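Local coordinates for tyrosine specific protein phosphatase (Trypanosoma cruzi, PDB 4AZ1) that probably removes phosphate groups from phosphotyrosine residues of protein substrates, at residues 15-20 / 293-298; 104-109 / 146-151; 140-145 / 152-157; 197-202 / 273-278. One frame throughout, in Å; residues are numbered along the deposited sequence.

Overall arrangement
Interactions 1 and 4 lie on one side of the chain's centre and touch each other through Tyr18, Leu295, Phe278, Met274, Ile199 and Val296; interactions 2 and 3 form a second touching pair on the opposite side, with the centres of interactions 1 and 3 about 46 Å apart. Interaction 2 is the buried one, held by van der Waals packing, chiefly of Leu151, whereas interaction 3, which shares its hairpin, is a surface contact built on backbone hydrogen bonds, with a serine hydroxyl pair and packed isoleucines. Both reach the second subunit. Interaction 1 is partly buried and joins helices near the two chain ends by side-chain contacts. Interaction 4, at the surface, relies on a guanidinium stack and a bridging water.

Interaction 1: residues 15-20 / 293-298; sequences QAQYER and KALVGL
Leu295 and Gln17 form the tight part of this contact, their side chains crossing at about a right angle. The amide oxygen Gln17 OE1 lies 3.3 Å from Leu295 CD1 and is nearly as close to CG and CD2, so it rests against the whole branched end of the leucine. A chi1 of -71° sets CG of the glutamine beside its backbone N, and the extended chain beyond takes the amide to the leucine. Its other amide atom, NE2, is hydrogen-bonded to the backbone oxygen of Phe9, a bond that fixes which way the amide is turned. Both residues are buried, and Phe278 and Met285 of helix 274-288 close round Leu295. The contact ties helix 14-30, near the N-terminus, to helix 293-299 at the C-terminus, so that the first and last helices of the phosphatase chain pack together beside helix 274-288. The segment axes approach to 10.4 Å at a crossing angle of -53°, with Tyr18 and Leu295 nearest each other along the backbones. Away from this buried pair the packing is looser. Tyr18 CD2 meets Leu298 CB at 4.0 Å, in an oblique approach to the ring, and Leu298 CD1 stands 4.1 Å from Tyr18 CB. Leu298 is exposed, as is Gln15, whose OE1 comes no closer than 4.4 Å to Leu298 CD1. The polar end of Gln15 is instead engaged along its own helix: NE2 donates to Glu19 OE2 at 3.0 Å with an N-H...O angle of 172°, the acceptor lying almost in the amide plane.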
loop_
_atom_site.group_PDB
_atom_site.type_symbol
_atom_site.label_atom_id
_atom_site.label_comp_id
_atom_site.label_asym_id
_atom_site.label_seq_id
_atom_site.Cartn_x
_atom_site.Cartn_y
_atom_site.Cartn_z
ATOM N N GLN A 15 31.632 -21.482 28.473
ATOM C CA GLN A 15 30.786 -20.907 29.511
ATOM C C GLN A 15 31.031 -19.402 29.687
ATOM O O GLN A 15 30.081 -18.620 29.777
ATOM C CB GLN A 15 30.990 -21.646 30.844
ATOM C CG GLN A 15 30.008 -21.236 31.942
ATOM C CD GLN A 15 28.554 -21.507 31.559
ATOM O OE1 GLN A 15 28.261 -22.442 30.807
ATOM N NE2 GLN A 15 27.640 -20.683 32.072
ATOM N N ALA A 16 32.301 -19.002 29.748
ATOM C CA ALA A 16 32.642 -17.592 29.901
ATOM C C ALA A 16 32.170 -16.775 28.692
ATOM O O ALA A 16 31.718 -15.634 28.844
ATOM C CB ALA A 16 34.148 -17.416 30.122
ATOM N N GLN A 17 32.285 -17.350 27.500
ATOM C CA GLN A 17 31.788 -16.684 26.299
ATOM C C GLN A 17 30.286 -16.450 26.402
ATOM O O GLN A 17 29.804 -15.351 26.142
ATOM C CB GLN A 17 32.088 -17.509 25.046
ATOM C CG GLN A 17 33.557 -17.543 24.643
ATOM C CD GLN A 17 33.799 -18.501 23.489
ATOM O OE1 GLN A 17 32.988 -19.403 23.233
ATOM N NE2 GLN A 17 34.904 -18.306 22.775
ATOM N N TYR A 18 29.548 -17.485 26.783
ATOM C CA TYR A 18 28.099 -17.376 26.900
ATOM C C TYR A 18 27.705 -16.327 27.945
ATOM O O TYR A 18 26.804 -15.526 27.713
ATOM C CB TYR A 18 27.488 -18.737 27.241
ATOM C CG TYR A 18 25.975 -18.740 27.298
ATOM C CD1 TYR A 18 25.309 -18.378 28.461
ATOM C CD2 TYR A 18 25.218 -19.116 26.200
ATOM C CE1 TYR A 18 23.933 -18.379 28.527
ATOM C CE2 TYR A 18 23.834 -19.125 26.258
ATOM C CZ TYR A 18 23.199 -18.754 27.429
ATOM O OH TYR A 18 21.822 -18.752 27.511
ATOM N N GLU A 19 28.403 -16.331 29.079
ATOM C CA GLU A 19 28.141 -15.410 30.170
ATOM C C GLU A 19 28.506 -13.958 29.847
ATOM O O GLU A 19 27.833 -13.031 30.293
ATOM C CB GLU A 19 28.902 -15.866 31.422
ATOM C CG GLU A 19 28.307 -17.109 32.071
ATOM C CD GLU A 19 29.038 -17.521 33.343
ATOM O OE1 GLU A 19 29.931 -16.766 33.801
ATOM O OE2 GLU A 19 28.712 -18.603 33.881
ATOM N N ARG A 20 29.592 -13.764 29.109
ATOM C CA ARG A 20 29.981 -12.429 28.680
ATOM C C ARG A 20 28.939 -11.844 27.710
ATOM O O ARG A 20 28.570 -10.673 27.830
ATOM C CB ARG A 20 31.358 -12.441 28.018
ATOM C CG ARG A 20 31.653 -11.149 27.275
ATOM C CD ARG A 20 33.072 -11.055 26.759
ATOM N NE ARG A 20 33.138 -10.080 25.671
ATOM C CZ ARG A 20 34.252 -9.668 25.080
ATOM N NH1 ARG A 20 35.427 -10.132 25.477
ATOM N NH2 ARG A 20 34.184 -8.781 24.091
ATOM N N LYS A 293 30.199 -24.564 17.346
ATOM C CA LYS A 293 29.232 -25.647 17.532
ATOM C C LYS A 293 28.749 -25.795 18.981
ATOM O O LYS A 293 27.549 -25.931 19.228
ATOM C CB LYS A 293 29.815 -26.961 17.002
ATOM C CG LYS A 293 28.929 -28.174 17.174
ATOM C CD LYS A 293 29.538 -29.411 16.510
ATOM C CE LYS A 293 29.685 -29.233 15.000
ATOM N NZ LYS A 293 31.031 -28.726 14.592
ATOM N N ALA A 294 29.680 -25.754 19.933
ATOM C CA ALA A 294 29.322 -25.811 21.353
ATOM C C ALA A 294 28.469 -24.606 21.801
ATOM O O ALA A 294 27.557 -24.758 22.620
ATOM C CB ALA A 294 30.569 -25.931 22.205
ATOM N N LEU A 295 28.771 -23.417 21.277
ATOM C CA LEU A 295 27.988 -22.221 21.601
ATOM C C LEU A 295 26.586 -22.307 21.016
ATOM O O LEU A 295 25.601 -22.037 21.710
ATOM C CB LEU A 295 28.669 -20.955 21.077
ATOM C CG LEU A 295 29.838 -20.410 21.891
ATOM C CD1 LEU A 295 30.377 -19.134 21.258
ATOM C CD2 LEU A 295 29.387 -20.144 23.312
ATOM N N VAL A 296 26.509 -22.664 19.733
ATOM C CA VAL A 296 25.240 -22.937 19.063
ATOM C C VAL A 296 24.460 -23.970 19.878
ATOM O O VAL A 296 23.246 -23.844 20.057
ATOM C CB VAL A 296 25.478 -23.440 17.616
ATOM C CG1 VAL A 296 24.194 -23.982 16.987
ATOM C CG2 VAL A 296 26.051 -22.325 16.761
ATOM N N GLY A 297 25.172 -24.973 20.391
ATOM C CA GLY A 297 24.571 -25.987 21.242
ATOM C C GLY A 297 23.921 -25.410 22.489
ATOM O O GLY A 297 22.801 -25.787 22.843
ATOM N N LEU A 298 24.620 -24.496 23.157
ATOM C CA LEU A 298 24.069 -23.825 24.337
ATOM C C LEU A 298 22.855 -22.934 24.033
ATOM O O LEU A 298 21.986 -22.728 24.887
ATOM C CB LEU A 298 25.149 -22.990 25.023
ATOM C CG LEU A 298 26.095 -23.735 25.953
ATOM C CD1 LEU A 298 27.069 -22.775 26.613
ATOM C CD2 LEU A 298 25.279 -24.472 26.995
#

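Interaction 2: residues 104-109 / 146-151; sequences FLAMLY and SGNCGL
The Tyr109 ring is approached obliquely by Leu151 CD2, which lies 4.0 Å from Tyr109 CG, while the ring itself takes part in a cation-pi interaction with Lys112. The other flat group, the Asn148 amide, presents ND2 to Ala106 CB at 4.0 Å. These residues join helix 101-110 to the turn of a beta hairpin: Gly147 to Gly150 form a type I' turn, with Asn148 and Cys149 both at positive phi, and Leu151 begins the returning strand. Gly150 N donates to Gly147 O, closing the turn. Leu151 is buried, and its two methyls divide the work. CD1 lies against the backbone and CB of Ala106, 3.9 Å from that CB, and 4.4 Å from Leu105 CB. CD2 lies by Tyr109 CB and the Leu105 carbonyl oxygen that accepts from Tyr109 N. The chi2 of Leu151, 109°, is far from a staggered value, which suggests that the methyls are fitted to the helix surface at some torsional cost. The phenol oxygen of Tyr109 is anchored elsewhere, hydrogen-bonded to the backbone oxygen of Pro182. On the hairpin, the backbone nitrogens of Ser146 and Gly147 bond to the carboxylate of Asp53 of the second subunit, so the hairpin end also contacts that subunit. The closest approach between the segments is Leu151 CD2 to Tyr109 CB, 3.7 Å.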
loop_
_atom_site.group_PDB
_atom_site.type_symbol
_atom_site.label_atom_id
_atom_site.label_comp_id
_atom_site.label_asym_id
_atom_site.label_seq_id
_atom_site.Cartn_x
_atom_site.Cartn_y
_atom_site.Cartn_z
ATOM N N PHE A 104 6.477 2.856 1.048
ATOM C CA PHE A 104 7.733 2.118 1.043
ATOM C C PHE A 104 8.280 2.089 -0.385
ATOM O O PHE A 104 9.454 2.405 -0.625
ATOM C CB PHE A 104 7.490 0.710 1.580
ATOM C CG PHE A 104 8.724 -0.163 1.634
ATOM C CD1 PHE A 104 9.738 0.089 2.551
ATOM C CD2 PHE A 104 8.849 -1.258 0.790
ATOM C CE1 PHE A 104 10.862 -0.737 2.612
ATOM C CE2 PHE A 104 9.975 -2.084 0.841
ATOM C CZ PHE A 104 10.974 -1.827 1.751
ATOM N N LEU A 105 7.419 1.736 -1.334
ATOM C CA LEU A 105 7.830 1.637 -2.735
ATOM C C LEU A 105 8.224 3.000 -3.290
ATOM O O LEU A 105 9.174 3.119 -4.084
ATOM C CB LEU A 105 6.719 1.010 -3.591
ATOM C CG LEU A 105 6.330 -0.429 -3.222
ATOM C CD1 LEU A 105 5.290 -1.022 -4.195
ATOM C CD2 LEU A 105 7.537 -1.331 -3.138
ATOM N N ALA A 106 7.487 4.030 -2.880
ATOM C CA ALA A 106 7.783 5.386 -3.330
ATOM C C ALA A 106 9.163 5.813 -2.845
ATOM O O ALA A 106 9.907 6.497 -3.562
ATOM C CB ALA A 106 6.732 6.360 -2.828
ATOM N N MET A 107 9.481 5.431 -1.610
ATOM C CA MET A 107 10.793 5.695 -1.037
ATOM C C MET A 107 11.867 5.013 -1.864
ATOM O O MET A 107 12.844 5.655 -2.245
ATOM C CB MET A 107 10.865 5.210 0.414
ATOM C CG MET A 107 12.209 5.473 1.094
ATOM S SD MET A 107 13.418 4.135 0.852
ATOM C CE MET A 107 12.437 2.733 1.425
ATOM N N LEU A 108 11.681 3.720 -2.145
ATOM C CA LEU A 108 12.650 2.969 -2.935
ATOM C C LEU A 108 12.875 3.670 -4.257
ATOM O O LEU A 108 14.008 3.767 -4.747
ATOM C CB LEU A 108 12.142 1.559 -3.217
ATOM C CG LEU A 108 12.035 0.622 -2.028
ATOM C CD1 LEU A 108 11.577 -0.751 -2.505
ATOM C CD2 LEU A 108 13.408 0.556 -1.351
ATOM N N TYR A 109 11.782 4.173 -4.823
ATOM C CA TYR A 109 11.818 4.770 -6.141
ATOM C C TYR A 109 12.483 6.139 -6.139
ATOM O O TYR A 109 13.368 6.400 -6.951
ATOM C CB TYR A 109 10.406 4.878 -6.724
ATOM C CG TYR A 109 10.416 5.416 -8.128
ATOM C CD1 TYR A 109 10.708 4.584 -9.208
ATOM C CD2 TYR A 109 10.166 6.760 -8.381
ATOM C CE1 TYR A 109 10.738 5.078 -10.501
ATOM C CE2 TYR A 109 10.192 7.262 -9.678
ATOM C CZ TYR A 109 10.476 6.415 -10.729
ATOM O OH TYR A 109 10.505 6.906 -12.014
ATOM N N SER A 146 -2.002 1.987 -5.627
ATOM C CA SER A 146 -2.773 3.124 -6.085
ATOM C C SER A 146 -2.303 4.387 -5.362
ATOM O O SER A 146 -2.367 5.493 -5.912
ATOM C CB SER A 146 -4.255 2.876 -5.837
ATOM O OG SER A 146 -5.012 4.025 -6.161
ATOM N N GLY A 147 -1.825 4.205 -4.131
ATOM C CA GLY A 147 -1.406 5.314 -3.289
ATOM C C GLY A 147 -0.215 6.075 -3.840
ATOM O O GLY A 147 0.519 5.563 -4.686
ATOM N N ASN A 148 -0.031 7.302 -3.354
ATOM C CA ASN A 148 1.099 8.136 -3.749
ATOM C C ASN A 148 1.176 8.349 -5.260
ATOM O O ASN A 148 2.259 8.286 -5.844
ATOM C CB ASN A 148 2.415 7.548 -3.227
ATOM C CG ASN A 148 2.488 7.526 -1.708
ATOM O OD1 ASN A 148 1.980 8.423 -1.037
ATOM N ND2 ASN A 148 3.121 6.503 -1.162
ATOM N N CYS A 149 0.017 8.575 -5.879
ATOM C CA CYS A 149 -0.095 8.795 -7.324
ATOM C C CYS A 149 0.305 7.604 -8.202
ATOM O O CYS A 149 0.444 7.742 -9.427
ATOM C CB CYS A 149 0.641 10.073 -7.746
ATOM S SG CYS A 149 -0.144 11.554 -7.074
ATOM N N GLY A 150 0.480 6.444 -7.570
ATOM C CA GLY A 150 0.632 5.191 -8.283
ATOM C C GLY A 150 2.039 4.757 -8.646
ATOM O O GLY A 150 2.802 5.503 -9.262
ATOM N N LEU A 151 2.381 3.531 -8.269
ATOM C CA LEU A 151 3.617 2.907 -8.730
ATOM C C LEU A 151 3.295 1.505 -9.214
ATOM O O LEU A 151 2.349 0.863 -8.735
ATOM C CB LEU A 151 4.667 2.831 -7.619
ATOM C CG LEU A 151 5.282 4.121 -7.064
ATOM C CD1 LEU A 151 4.792 4.415 -5.648
ATOM C CD2 LEU A 151 6.801 4.039 -7.086
#

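Interaction 3: residues 140-145 / 152-157; sequences SGSIAV and TISEDP
Ile143 and Ile153 form the antiparallel hydrogen-bonded pair of this hairpin: Ile143 N donates to Ile153 O at 3.0 Å and Ile153 N to Ile143 O at 2.9 Å, the strand axes running at 164°. Glu155 N extends the ladder to Gly141 O at 2.8 Å. On either side of the isoleucines lie the non-hydrogen-bonded pairs Ser142-Ser154 and Ala144-Thr152, both with CA atoms 4.2 Å apart. The two isoleucine side chains run alongside each other in the same direction, and Ile143 CG1 packs on Ile153 CG2 at 3.6 Å. With chi1 58° that CG1 sits between its own backbone N and carbonyl carbon. On the other face, Ser142 OG and Ser154 OG share a hydrogen bond of 3.0 Å, and Thr152 OG1 comes to 3.9 Å from Ala144 CB. The strand 142-145 is outermost in the sheet of this chain, yet Ala144 makes backbone hydrogen bonds to the second subunit and Ile143 packs on its Leu52. The chemistry therefore implies a two-sided hairpin: the face with the two serines, Thr152 and Ala144 is mixed, with a hydroxyl hydrogen bond, while the isoleucine face is apolar, Ile153 reaching Leu174 and Leu176 of the next strand.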
loop_
_atom_site.group_PDB
_atom_site.type_symbol
_atom_site.label_atom_id
_atom_site.label_comp_id
_atom_site.label_asym_id
_atom_site.label_seq_id
_atom_site.Cartn_x
_atom_site.Cartn_y
_atom_site.Cartn_z
ATOM N N SER A 140 1.044 -12.322 -13.267
ATOM C CA SER A 140 1.261 -11.669 -14.563
ATOM C C SER A 140 2.665 -11.065 -14.663
ATOM O O SER A 140 3.099 -10.681 -15.751
ATOM C CB SER A 140 0.219 -10.562 -14.798
ATOM O OG SER A 140 0.510 -9.403 -14.020
ATOM N N GLY A 141 3.360 -10.970 -13.530
ATOM C CA GLY A 141 4.686 -10.377 -13.494
ATOM C C GLY A 141 4.733 -8.926 -13.030
ATOM O O GLY A 141 5.823 -8.372 -12.852
ATOM N N SER A 142 3.563 -8.311 -12.837
ATOM C CA SER A 142 3.463 -6.915 -12.385
ATOM C C SER A 142 2.337 -6.757 -11.372
ATOM O O SER A 142 1.253 -7.297 -11.566
ATOM C CB SER A 142 3.132 -5.982 -13.561
ATOM O OG SER A 142 4.213 -5.842 -14.456
ATOM N N ILE A 143 2.583 -6.001 -10.306
ATOM C CA ILE A 143 1.497 -5.525 -9.451
ATOM C C ILE A 143 1.611 -4.003 -9.282
ATOM O O ILE A 143 2.668 -3.418 -9.554
ATOM C CB ILE A 143 1.511 -6.211 -8.082
ATOM C CG1 ILE A 143 2.850 -5.968 -7.390
ATOM C CG2 ILE A 143 1.248 -7.703 -8.226
ATOM C CD1 ILE A 143 2.985 -6.687 -6.047
ATOM N N ALA A 144 0.538 -3.361 -8.831
ATOM C CA ALA A 144 0.551 -1.903 -8.674
ATOM C C ALA A 144 0.004 -1.445 -7.313
ATOM O O ALA A 144 -0.771 -2.166 -6.663
ATOM C CB ALA A 144 -0.216 -1.240 -9.820
ATOM N N VAL A 145 0.444 -0.268 -6.868
ATOM C CA VAL A 145 -0.187 0.401 -5.737
ATOM C C VAL A 145 -0.908 1.623 -6.275
ATOM O O VAL A 145 -0.507 2.208 -7.292
ATOM C CB VAL A 145 0.803 0.781 -4.611
ATOM C CG1 VAL A 145 1.314 -0.469 -3.889
ATOM C CG2 VAL A 145 1.969 1.627 -5.156
ATOM N N THR A 152 4.074 1.033 -10.174
ATOM C CA THR A 152 3.972 -0.345 -10.608
ATOM C C THR A 152 5.307 -0.991 -10.283
ATOM O O THR A 152 6.360 -0.365 -10.441
ATOM C CB THR A 152 3.673 -0.424 -12.109
ATOM O OG1 THR A 152 2.379 0.143 -12.363
ATOM C CG2 THR A 152 3.705 -1.872 -12.611
ATOM N N ILE A 153 5.274 -2.221 -9.788
ATOM C CA ILE A 153 6.506 -2.976 -9.574
ATOM C C ILE A 153 6.423 -4.301 -10.353
ATOM O O ILE A 153 5.387 -4.987 -10.339
ATOM C CB ILE A 153 6.814 -3.137 -8.056
ATOM C CG1 ILE A 153 8.083 -3.966 -7.824
ATOM C CG2 ILE A 153 5.645 -3.725 -7.327
ATOM C CD1 ILE A 153 8.483 -4.032 -6.321
ATOM N N SER A 154 7.494 -4.635 -11.072
ATOM C CA SER A 154 7.441 -5.741 -12.021
ATOM C C SER A 154 8.647 -6.636 -11.878
ATOM O O SER A 154 9.702 -6.207 -11.394
ATOM C CB SER A 154 7.415 -5.227 -13.467
ATOM O OG SER A 154 6.499 -4.168 -13.628
ATOM N N GLU A 155 8.501 -7.878 -12.324
ATOM C CA GLU A 155 9.632 -8.781 -12.404
ATOM C C GLU A 155 10.494 -8.344 -13.589
ATOM O O GLU A 155 9.965 -8.041 -14.649
ATOM C CB GLU A 155 9.156 -10.225 -12.581
ATOM C CG GLU A 155 10.306 -11.229 -12.663
ATOM C CD GLU A 155 9.872 -12.669 -12.443
ATOM O OE1 GLU A 155 8.641 -12.925 -12.380
ATOM O OE2 GLU A 155 10.775 -13.539 -12.333
ATOM N N ASP A 156 11.807 -8.271 -13.397
ATOM C CA ASP A 156 12.708 -7.895 -14.486
ATOM C C ASP A 156 12.626 -8.949 -15.589
ATOM O O ASP A 156 12.946 -10.119 -15.355
ATOM C CB ASP A 156 14.144 -7.750 -13.960
ATOM C CG ASP A 156 15.094 -7.109 -14.976
ATOM O OD1 ASP A 156 15.015 -7.429 -16.193
ATOM O OD2 ASP A 156 15.935 -6.285 -14.542
ATOM N N PRO A 157 12.168 -8.543 -16.793
ATOM C CA PRO A 157 11.945 -9.481 -17.901
ATOM C C PRO A 157 13.216 -10.199 -18.338
ATOM O O PRO A 157 13.130 -11.277 -18.933
ATOM C CB PRO A 157 11.473 -8.578 -19.055
ATOM C CG PRO A 157 10.958 -7.349 -18.407
ATOM C CD PRO A 157 11.731 -7.173 -17.124
#

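Interaction 4: residues 197-202 / 273-278; sequences HGIPQS and RMEQYF. With EDO (1,2-ethanediol), chain C.
His197 and Arg273 meet face to face: the guanidinium lies flat on the imidazole, centres 3.6 Å apart and planes inclined by 20°. His197 NE2 stands 3.2 Å from Arg273 CZ, over the centre of the guanidinium, whereas Arg273 NE is offset toward the rim of the ring. NE2 is equally near NH1 and NH2 of Arg273, but at poor angles, so the contact is a stack of two flat groups rather than a hydrogen bond. The arginine is extended from CG to NE, and its NE forms a salt bridge with Asp196, the residue just before the histidine. Trp194 to Asp196 match the WPD motif of tyrosine phosphatases, and Gln272 and Gln276 suit the Q-loop, so the stack probably joins these two conserved elements. Glu275 has its chain bent at chi2 (-82°); OE2 comes to 3.4 Å from His197 CA. A water donates to Gly198 O at 2.8 Å and to Glu275 OE2 at 2.9 Å, bridging loop and helix, with a weak further bond from Gln276 NE2. The side chains of Ile199 and Glu275 cross at a slant, Ile199 CG2 lying 4.1 Å from Glu275 CB. A 1,2-ethanediol, probably from the crystallisation liquor, donates from O1 to Pro200 O. Arg273 is the N-cap of helix 274-288, and the loop, which runs from strand 184-191 to helix 203-215, lies against that helix start while Ile199 also touches Val296 on helix 293-299.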
loop_
_atom_site.group_PDB
_atom_site.type_symbol
_atom_site.label_atom_id
_atom_site.label_comp_id
_atom_site.label_asym_id
_atom_site.label_seq_id
_atom_site.Cartn_x
_atom_site.Cartn_y
_atom_site.Cartn_z
ATOM N N HIS A 197 13.313 -15.244 17.181
ATOM C CA HIS A 197 13.541 -16.045 18.406
ATOM C C HIS A 197 14.487 -17.227 18.207
ATOM O O HIS A 197 14.686 -18.006 19.135
ATOM C CB HIS A 197 12.233 -16.562 19.041
ATOM C CG HIS A 197 11.293 -15.477 19.476
ATOM N ND1 HIS A 197 10.265 -15.017 18.674
ATOM C CD2 HIS A 197 11.208 -14.779 20.629
ATOM C CE1 HIS A 197 9.597 -14.078 19.316
ATOM N NE2 HIS A 197 10.147 -13.910 20.505
ATOM N N GLY A 198 15.049 -17.378 17.008
ATOM C CA GLY A 198 16.020 -18.437 16.762
ATOM C C GLY A 198 17.350 -17.865 16.288
ATOM O O GLY A 198 17.584 -16.660 16.402
ATOM N N ILE A 199 18.220 -18.725 15.756
ATOM C CA ILE A 199 19.481 -18.300 15.138
ATOM C C ILE A 199 19.570 -18.826 13.689
ATOM O O ILE A 199 18.810 -19.724 13.308
ATOM C CB ILE A 199 20.682 -18.801 15.946
ATOM C CG1 ILE A 199 20.694 -20.325 15.967
ATOM C CG2 ILE A 199 20.638 -18.244 17.380
ATOM C CD1 ILE A 199 21.950 -20.909 16.608
ATOM N N PRO A 200 20.473 -18.254 12.872
ATOM C CA PRO A 200 20.531 -18.742 11.485
ATOM C C PRO A 200 20.846 -20.228 11.393
ATOM O O PRO A 200 21.669 -20.750 12.163
ATOM C CB PRO A 200 21.665 -17.918 10.876
ATOM C CG PRO A 200 21.589 -16.611 11.617
ATOM C CD PRO A 200 21.251 -17.011 13.045
ATOM N N GLN A 201 20.175 -20.898 10.459
ATOM C CA GLN A 201 20.363 -22.327 10.242
ATOM C C GLN A 201 21.790 -22.641 9.809
ATOM O O GLN A 201 22.355 -23.671 10.213
ATOM C CB GLN A 201 19.338 -22.860 9.228
ATOM C CG GLN A 201 17.921 -22.969 9.812
ATOM C CD GLN A 201 16.828 -23.069 8.752
ATOM O OE1 GLN A 201 17.091 -23.400 7.590
ATOM N NE2 GLN A 201 15.590 -22.773 9.155
ATOM N N SER A 202 22.375 -21.753 9.002
ATOM C CA SER A 202 23.803 -21.867 8.661
ATOM C C SER A 202 24.511 -20.510 8.553
ATOM O O SER A 202 23.940 -19.539 8.053
ATOM C CB SER A 202 23.999 -22.662 7.359
ATOM O OG SER A 202 23.470 -21.958 6.247
ATOM N N ARG A 273 17.001 -9.033 20.746
ATOM C CA ARG A 273 17.019 -10.251 21.563
ATOM C C ARG A 273 18.436 -10.695 21.814
ATOM O O ARG A 273 19.316 -10.456 20.987
ATOM C CB ARG A 273 16.245 -11.390 20.869
ATOM C CG ARG A 273 14.845 -10.988 20.438
ATOM C CD ARG A 273 13.983 -12.204 20.068
ATOM N NE ARG A 273 12.835 -11.821 19.238
ATOM C CZ ARG A 273 11.735 -11.224 19.707
ATOM N NH1 ARG A 273 11.642 -10.914 21.001
ATOM N NH2 ARG A 273 10.728 -10.923 18.886
ATOM N N MET A 274 18.645 -11.355 22.950
ATOM C CA MET A 274 19.983 -11.749 23.372
ATOM C C MET A 274 20.672 -12.606 22.300
ATOM O O MET A 274 21.845 -12.391 21.966
ATOM C CB MET A 274 19.912 -12.487 24.717
ATOM C CG MET A 274 21.266 -12.874 25.312
ATOM S SD MET A 274 21.907 -14.425 24.611
ATOM C CE MET A 274 20.965 -15.625 25.563
ATOM N N GLU A 275 19.942 -13.570 21.748
ATOM C CA GLU A 275 20.554 -14.485 20.788
ATOM C C GLU A 275 20.878 -13.760 19.492
ATOM O O GLU A 275 21.764 -14.189 18.760
ATOM C CB GLU A 275 19.683 -15.727 20.528
ATOM C CG GLU A 275 18.426 -15.444 19.753
ATOM C CD GLU A 275 17.303 -14.918 20.626
ATOM O OE1 GLU A 275 17.524 -14.710 21.849
ATOM O OE2 GLU A 275 16.194 -14.723 20.079
ATOM N N GLN A 276 20.197 -12.646 19.219
ATOM C CA GLN A 276 20.531 -11.874 18.018
ATOM C C GLN A 276 21.870 -11.152 18.205
ATOM O O GLN A 276 22.626 -11.005 17.259
ATOM C CB GLN A 276 19.406 -10.885 17.656
ATOM C CG GLN A 276 18.147 -11.580 17.078
ATOM C CD GLN A 276 16.910 -10.702 17.195
ATOM O OE1 GLN A 276 16.988 -9.588 17.723
ATOM N NE2 GLN A 276 15.760 -11.205 16.724
ATOM N N TYR A 277 22.150 -10.710 19.427
ATOM C CA TYR A 277 23.425 -10.068 19.746
ATOM C C TYR A 277 24.535 -11.123 19.702
ATOM O O TYR A 277 25.645 -10.895 19.184
ATOM C CB TYR A 277 23.327 -9.417 21.141
ATOM C CG TYR A 277 24.583 -8.698 21.607
ATOM C CD1 TYR A 277 24.986 -7.495 21.021
ATOM C CD2 TYR A 277 25.344 -9.206 22.650
ATOM C CE1 TYR A 277 26.139 -6.828 21.458
ATOM C CE2 TYR A 277 26.499 -8.549 23.094
ATOM C CZ TYR A 277 26.882 -7.357 22.493
ATOM O OH TYR A 277 28.017 -6.698 22.935
ATOM N N PHE A 278 24.217 -12.295 20.238
ATOM C CA PHE A 278 25.122 -13.435 20.169
ATOM C C PHE A 278 25.536 -13.748 18.723
ATOM O O PHE A 278 26.720 -13.993 18.457
ATOM C CB PHE A 278 24.457 -14.645 20.805
ATOM C CG PHE A 278 25.396 -15.481 21.599
ATOM C CD1 PHE A 278 26.654 -15.807 21.090
ATOM C CD2 PHE A 278 25.043 -15.927 22.866
ATOM C CE1 PHE A 278 27.542 -16.583 21.835
ATOM C CE2 PHE A 278 25.927 -16.701 23.626
ATOM C CZ PHE A 278 27.178 -17.030 23.108
HETATM C C1 EDO C . 24.895 -18.869 13.597
HETATM O O1 EDO C . 24.440 -20.227 13.663
HETATM C C2 EDO C . 25.723 -18.716 12.332
HETATM O O2 EDO C . 26.116 -17.350 12.188
HETATM O O HOH W 1 16.077 -14.449 17.179
#